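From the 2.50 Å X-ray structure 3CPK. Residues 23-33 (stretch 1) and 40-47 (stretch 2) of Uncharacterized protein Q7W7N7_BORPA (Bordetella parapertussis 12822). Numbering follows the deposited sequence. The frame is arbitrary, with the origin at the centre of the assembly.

Stretch 1 23-33: EVNQVRFSHAI
Stretch 2, residues 40-47: PVASWPVQ

Stretch 1 enters as a strand at Glu-23 and Val-24, reverses through a type I' turn from Val-24 to Val-27, and returns as a strand from Val-27 to Phe-29. The turn is closed by two backbone hydrogen bonds, Val-24 N to Val-27 O at 2.8 Å and Val-27 N to Val-24 O at 2.9 Å, while Asn-25 (phi/psi 54/35) and Gln-26 (71/24) take the left-handed conformations that this tight reversal requires. After Phe-29 the chain leaves regular strand geometry and becomes extended again at Ala-32 (-63/143) and Ile-33 (-137/169), where stretch 2 runs antiparallel to it. The two stretches bury 408 Å² between them, both sides summed.

Stretch 2 begins at Pro-40 (-86/164), whose CA-to-CB bond points away from stretch 1; its ring, puckered C-gamma exo, makes no contact. Val-41 (-91/103, chi1 t) turns toward stretch 1 and has the largest area covered there, 89 Å². Its two methyl groups reach different neighbours: CG2 lies 4.0 Å from Val-24 CG1 (Val-24 chi1 t), while CG1 packs 3.8 Å from Ile-33 CD1 and 4.0 Å from Phe-29 CZ. The Phe-29 side chain (chi1 m, chi2 81°) presents a ring face to this methyl, and Val-41 CG1 sits 4.3 Å from the centroid of the Phe-29 ring, 24° off its normal, a CH-pi contact. Ile-33 (chi1 p, chi2 t) extends CD1 into the same apolar cluster, although its CA-to-CB bond points sideways.

Ala-42 (-88/155) directs its methyl away, so its contribution comes from the backbone: Ala-42 O approaches Ile-33 CA to 3.1 Å. The next residue, Ser-43 (-83/142, chi1 p), sets the register. It forms an antiparallel, non-hydrogen-bonded bridge pair with Ile-33, with 4.3 Å between Ser-43 CA and Ile-33 CA, and the two side chains diverge. The CB of Ser-43 instead meets the edge of the His-31 imidazole, near the ring plane, at 3.6 Å from His-31 NE2; the p rotamer of His-31 (chi2 -82°) brings the end of that side chain nearer than its sideways CA-to-CB bond would suggest.

One residue on, the backbones are joined by the sole hydrogen bond between the stretches. Trp-44 N donates to Ala-32 O over 3.0 Å, with a nearly linear N-H...O angle of 172°. Trp-44 (-120/116, chi1 t, chi2 44°) starts toward stretch 1, its CB 3.8 Å from Ile-33 C, but the end of its side chain leads away, and NE1 is hydrogen-bonded elsewhere in the structure. The indole nevertheless stays in contact with the methyl of Ala-32, Trp-44 CE3 lying 4.1 Å from Ala-32 CB.

Pro-45 (-60/66) turns the chain, and a short hydrogen bond from Val-46 N to Trp-44 O, 2.7 Å, spans it. Val-46 (-149/154, chi1 t) touches stretch 1 through its carbonyl, Val-46 O lying 3.5 Å from Ala-32 CB. Gln-47, poorly ordered, makes no contact.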

ATOM      1  N   GLU A  23      -0.778 -11.816   3.839  1.00 37.26           N
ATOM      2  CA  GLU A  23      -1.779 -12.179   4.821  1.00 35.18           C
ATOM      3  C   GLU A  23      -1.992 -10.943   5.676  1.00 35.04           C
ATOM      4  O   GLU A  23      -1.054 -10.412   6.280  1.00 36.37           O
ATOM      5  CB  GLU A  23      -1.287 -13.342   5.681  1.00 33.83           C
ATOM      6  CG  GLU A  23      -2.323 -13.851   6.667  1.00 44.33           C
ATOM      7  CD  GLU A  23      -1.846 -15.057   7.455  1.00 51.11           C
ATOM      8  OE1 GLU A  23      -1.544 -14.906   8.656  1.00 51.31           O
ATOM      9  OE2 GLU A  23      -1.767 -16.161   6.869  1.00 46.75           O
ATOM     10  N   VAL A  24      -3.223 -10.459   5.707  1.00 32.88           N
ATOM     11  CA  VAL A  24      -3.527  -9.295   6.508  1.00 30.75           C
ATOM     12  C   VAL A  24      -4.557  -9.698   7.552  1.00 32.52           C
ATOM     13  O   VAL A  24      -5.579 -10.300   7.225  1.00 32.14           O
ATOM     14  CB  VAL A  24      -4.074  -8.157   5.629  1.00 29.32           C
ATOM     15  CG1 VAL A  24      -4.218  -6.873   6.448  1.00 32.50           C
ATOM     16  CG2 VAL A  24      -3.150  -7.936   4.456  1.00 29.68           C
ATOM     17  N   ASN A  25      -4.270  -9.382   8.813  1.00 32.23           N
ATOM     18  CA  ASN A  25      -5.173  -9.707   9.909  1.00 32.38           C
ATOM     19  C   ASN A  25      -5.506 -11.199   9.881  1.00 31.57           C
ATOM     20  O   ASN A  25      -6.627 -11.611  10.207  1.00 30.13           O
ATOM     21  CB  ASN A  25      -6.451  -8.856   9.797  1.00 29.45           C
ATOM     22  CG  ASN A  25      -6.160  -7.345   9.781  1.00 30.34           C
ATOM     23  OD1 ASN A  25      -6.959  -6.553   9.285  1.00 34.78           O
ATOM     24  ND2 ASN A  25      -5.022  -6.952  10.329  1.00 24.59           N
ATOM     25  N   GLN A  26      -4.519 -11.999   9.480  1.00 31.14           N
ATOM     26  CA  GLN A  26      -4.655 -13.454   9.402  1.00 33.78           C
ATOM     27  C   GLN A  26      -5.560 -13.971   8.283  1.00 32.31           C
ATOM     28  O   GLN A  26      -6.106 -15.072   8.360  1.00 33.41           O
ATOM     29  CB  GLN A  26      -5.105 -14.001  10.760  1.00 32.39           C
ATOM     30  CG  GLN A  26      -4.008 -13.899  11.814  1.00 34.66           C
ATOM     31  CD  GLN A  26      -4.412 -14.443  13.170  1.00 41.14           C
ATOM     32  OE1 GLN A  26      -5.228 -15.358  13.271  1.00 45.13           O
ATOM     33  NE2 GLN A  26      -3.820 -13.897  14.222  1.00 33.35           N
ATOM     34  N   VAL A  27      -5.715 -13.162   7.245  1.00 33.21           N
ATOM     35  CA  VAL A  27      -6.518 -13.532   6.092  1.00 31.06           C
ATOM     36  C   VAL A  27      -5.662 -13.309   4.841  1.00 34.53           C
ATOM     37  O   VAL A  27      -5.075 -12.241   4.670  1.00 36.89           O
ATOM     38  CB  VAL A  27      -7.795 -12.681   6.015  1.00 29.52           C
ATOM     39  CG1 VAL A  27      -8.642 -13.108   4.823  1.00 26.70           C
ATOM     40  CG2 VAL A  27      -8.574 -12.826   7.306  1.00 29.47           C
ATOM     41  N   ARG A  28      -5.582 -14.323   3.981  1.00 33.90           N
ATOM     42  CA  ARG A  28      -4.783 -14.233   2.757  1.00 37.03           C
ATOM     43  C   ARG A  28      -5.433 -13.511   1.585  1.00 35.78           C
ATOM     44  O   ARG A  28      -6.613 -13.694   1.293  1.00 32.78           O
ATOM     45  CB  ARG A  28      -4.388 -15.623   2.253  1.00 35.30           C
ATOM     46  CG  ARG A  28      -3.294 -16.315   3.013  1.00 40.81           C
ATOM     47  CD  ARG A  28      -2.796 -17.504   2.207  1.00 39.53           C
ATOM     48  NE  ARG A  28      -1.929 -18.356   3.010  1.00 46.14           N
ATOM     49  CZ  ARG A  28      -1.266 -19.406   2.544  1.00 47.19           C
ATOM     50  NH1 ARG A  28      -1.359 -19.743   1.264  1.00 48.91           N
ATOM     51  NH2 ARG A  28      -0.518 -20.126   3.363  1.00 48.20           N
ATOM     52  N   PHE A  29      -4.630 -12.706   0.903  1.00 36.66           N
ATOM     53  CA  PHE A  29      -5.085 -11.986  -0.269  1.00 38.26           C
ATOM     54  C   PHE A  29      -4.153 -12.308  -1.427  1.00 41.17           C
ATOM     55  O   PHE A  29      -2.928 -12.265  -1.285  1.00 44.99           O
ATOM     56  CB  PHE A  29      -5.102 -10.485  -0.007  1.00 37.74           C
ATOM     57  CG  PHE A  29      -6.107 -10.072   1.015  1.00 38.46           C
ATOM     58  CD1 PHE A  29      -5.829 -10.199   2.372  1.00 40.98           C
ATOM     59  CD2 PHE A  29      -7.350  -9.580   0.624  1.00 39.82           C
ATOM     60  CE1 PHE A  29      -6.775  -9.854   3.332  1.00 43.58           C
ATOM     61  CE2 PHE A  29      -8.312  -9.229   1.574  1.00 37.27           C
ATOM     62  CZ  PHE A  29      -8.021  -9.363   2.933  1.00 42.63           C
ATOM     63  N   SER A  30      -4.737 -12.661  -2.567  1.00 42.65           N
ATOM     64  CA  SER A  30      -3.944 -12.979  -3.742  1.00 41.49           C
ATOM     65  C   SER A  30      -4.218 -12.004  -4.880  1.00 39.98           C
ATOM     66  O   SER A  30      -3.717 -12.166  -5.989  1.00 44.15           O
ATOM     67  CB  SER A  30      -4.179 -14.427  -4.178  1.00 39.54           C
ATOM     68  OG  SER A  30      -5.541 -14.779  -4.097  1.00 47.67           O
ATOM     69  N   HIS A  31      -5.025 -10.992  -4.596  1.00 36.97           N
ATOM     70  CA  HIS A  31      -5.300  -9.949  -5.568  1.00 37.16           C
ATOM     71  C   HIS A  31      -4.790  -8.681  -4.889  1.00 37.00           C
ATOM     72  O   HIS A  31      -4.611  -8.660  -3.669  1.00 37.20           O
ATOM     73  CB  HIS A  31      -6.797  -9.847  -5.891  1.00 39.74           C
ATOM     74  CG  HIS A  31      -7.654  -9.411  -4.744  1.00 46.87           C
ATOM     75  ND1 HIS A  31      -8.090 -10.277  -3.760  1.00 50.31           N
ATOM     76  CD2 HIS A  31      -8.190  -8.205  -4.443  1.00 49.44           C
ATOM     77  CE1 HIS A  31      -8.859  -9.624  -2.910  1.00 54.56           C
ATOM     78  NE2 HIS A  31      -8.936  -8.362  -3.302  1.00 55.45           N
ATOM     79  N   ALA A  32      -4.537  -7.632  -5.662  1.00 35.62           N
ATOM     80  CA  ALA A  32      -4.015  -6.398  -5.092  1.00 34.86           C
ATOM     81  C   ALA A  32      -4.990  -5.761  -4.115  1.00 35.14           C
ATOM     82  O   ALA A  32      -6.202  -5.794  -4.315  1.00 37.02           O
ATOM     83  CB  ALA A  32      -3.655  -5.417  -6.196  1.00 35.91           C
ATOM     84  N   ILE A  33      -4.441  -5.187  -3.053  1.00 30.80           N
ATOM     85  CA  ILE A  33      -5.230  -4.537  -2.020  1.00 28.41           C
ATOM     86  C   ILE A  33      -4.594  -3.215  -1.593  1.00 29.83           C
ATOM     87  O   ILE A  33      -3.460  -2.898  -1.951  1.00 30.98           O
ATOM     88  CB  ILE A  33      -5.371  -5.446  -0.769  1.00 24.02           C
ATOM     89  CG1 ILE A  33      -3.982  -5.837  -0.254  1.00 23.44           C
ATOM     90  CG2 ILE A  33      -6.179  -6.692  -1.122  1.00 20.94           C
ATOM     91  CD1 ILE A  33      -3.996  -6.715   0.978  1.00 19.51           C
ATOM     92  N   PRO A  40     -11.296  -0.644   6.287  1.00 33.14           N
ATOM     93  CA  PRO A  40     -11.287  -1.977   5.684  1.00 32.97           C
ATOM     94  C   PRO A  40     -10.067  -2.164   4.795  1.00 34.70           C
ATOM     95  O   PRO A  40      -9.393  -1.191   4.424  1.00 31.70           O
ATOM     96  CB  PRO A  40     -12.575  -2.001   4.843  1.00 32.66           C
ATOM     97  CG  PRO A  40     -13.389  -0.820   5.352  1.00 34.44           C
ATOM     98  CD  PRO A  40     -12.325   0.197   5.654  1.00 35.32           C
ATOM     99  N   VAL A  41      -9.795  -3.424   4.463  1.00 33.78           N
ATOM    100  CA  VAL A  41      -8.711  -3.765   3.565  1.00 35.77           C
ATOM    101  C   VAL A  41      -9.420  -3.765   2.229  1.00 38.21           C
ATOM    102  O   VAL A  41     -10.140  -4.707   1.910  1.00 40.66           O
ATOM    103  CB  VAL A  41      -8.182  -5.168   3.813  1.00 33.03           C
ATOM    104  CG1 VAL A  41      -7.124  -5.496   2.781  1.00 30.77           C
ATOM    105  CG2 VAL A  41      -7.636  -5.269   5.225  1.00 34.60           C
ATOM    106  N   ALA A  42      -9.234  -2.709   1.449  1.00 38.78           N
ATOM    107  CA  ALA A  42      -9.917  -2.617   0.168  1.00 39.87           C
ATOM    108  C   ALA A  42      -9.176  -3.269  -0.985  1.00 40.59           C
ATOM    109  O   ALA A  42      -7.954  -3.413  -0.945  1.00 38.27           O
ATOM    110  CB  ALA A  42     -10.190  -1.153  -0.164  1.00 41.53           C
ATOM    111  N   SER A  43      -9.932  -3.666  -2.012  1.00 40.59           N
ATOM    112  CA  SER A  43      -9.345  -4.248  -3.209  1.00 43.17           C
ATOM    113  C   SER A  43      -8.910  -3.099  -4.078  1.00 42.61           C
ATOM    114  O   SER A  43      -9.568  -2.065  -4.241  1.00 43.18           O
ATOM    115  CB  SER A  43     -10.360  -5.131  -3.950  1.00 42.56           C
ATOM    116  OG  SER A  43     -11.555  -4.421  -4.221  1.00 46.16           O
ATOM    117  N   TRP A  44      -7.762  -3.311  -4.730  1.00 40.25           N
ATOM    118  CA  TRP A  44      -7.198  -2.284  -5.539  1.00 39.72           C
ATOM    119  C   TRP A  44      -7.105  -2.835  -6.957  1.00 43.21           C
ATOM    120  O   TRP A  44      -6.372  -3.793  -7.194  1.00 44.01           O
ATOM    121  CB  TRP A  44      -5.837  -1.956  -4.939  1.00 37.90           C
ATOM    122  CG  TRP A  44      -5.181  -0.750  -5.454  1.00 35.34           C
ATOM    123  CD1 TRP A  44      -5.754   0.463  -5.687  1.00 35.62           C
ATOM    124  CD2 TRP A  44      -3.795  -0.613  -5.776  1.00 35.46           C
ATOM    125  NE1 TRP A  44      -4.806   1.351  -6.147  1.00 36.76           N
ATOM    126  CE2 TRP A  44      -3.596   0.712  -6.221  1.00 31.84           C
ATOM    127  CE3 TRP A  44      -2.699  -1.494  -5.751  1.00 30.57           C
ATOM    128  CZ2 TRP A  44      -2.348   1.190  -6.617  1.00 28.06           C
ATOM    129  CZ3 TRP A  44      -1.453  -1.016  -6.147  1.00 29.03           C
ATOM    130  CH2 TRP A  44      -1.292   0.310  -6.584  1.00 32.52           C
ATOM    131  N   PRO A  45      -7.848  -2.237  -7.918  1.00 44.49           N
ATOM    132  CA  PRO A  45      -7.911  -2.616  -9.339  1.00 44.38           C
ATOM    133  C   PRO A  45      -6.610  -2.559 -10.135  1.00 45.87           C
ATOM    134  O   PRO A  45      -6.489  -1.767 -11.067  1.00 47.65           O
ATOM    135  CB  PRO A  45      -8.953  -1.652  -9.918  1.00 43.64           C
ATOM    136  CG  PRO A  45      -9.708  -1.155  -8.734  1.00 42.50           C
ATOM    137  CD  PRO A  45      -8.633  -1.012  -7.699  1.00 45.12           C
ATOM    138  N   VAL A  46      -5.650  -3.409  -9.787  1.00 46.30           N
ATOM    139  CA  VAL A  46      -4.360  -3.426 -10.454  1.00 47.91           C
ATOM    140  C   VAL A  46      -3.829  -4.790 -10.433  1.00 52.18           C
ATOM    141  O   VAL A  46      -4.256  -5.671  -9.611  1.00 55.84           O
ATOM    142  CB  VAL A  46      -3.353  -2.460  -9.817  1.00 46.99           C
ATOM    143  CG1 VAL A  46      -2.034  -2.454 -10.588  1.00 48.62           C
ATOM    144  CG2 VAL A  46      -3.929  -1.069  -9.775  1.00 45.88           C
ATOM    145  N   GLN A  47      -2.992  -5.004 -11.429  1.00 55.46           N
ATOM    146  CA  GLN A  47      -2.467  -6.292 -11.683  1.00 57.29           C
ATOM    147  C   GLN A  47      -1.038  -6.360 -12.158  1.00 55.71           C
ATOM    148  O   GLN A  47      -0.376  -7.405 -12.067  1.00 57.30           O
ATOM    149  CB  GLN A  47      -3.444  -6.937 -12.657  1.00 59.88           C
ATOM    150  CG  GLN A  47      -3.334  -8.423 -12.804  1.00 65.59           C
ATOM    151  CD  GLN A  47      -4.581  -9.053 -13.399  1.00 73.18           C
ATOM    152  OE1 GLN A  47      -5.526  -8.359 -13.779  1.00 74.00           O
ATOM    153  NE2 GLN A  47      -4.586 -10.384 -13.481  1.00 72.92           N
TER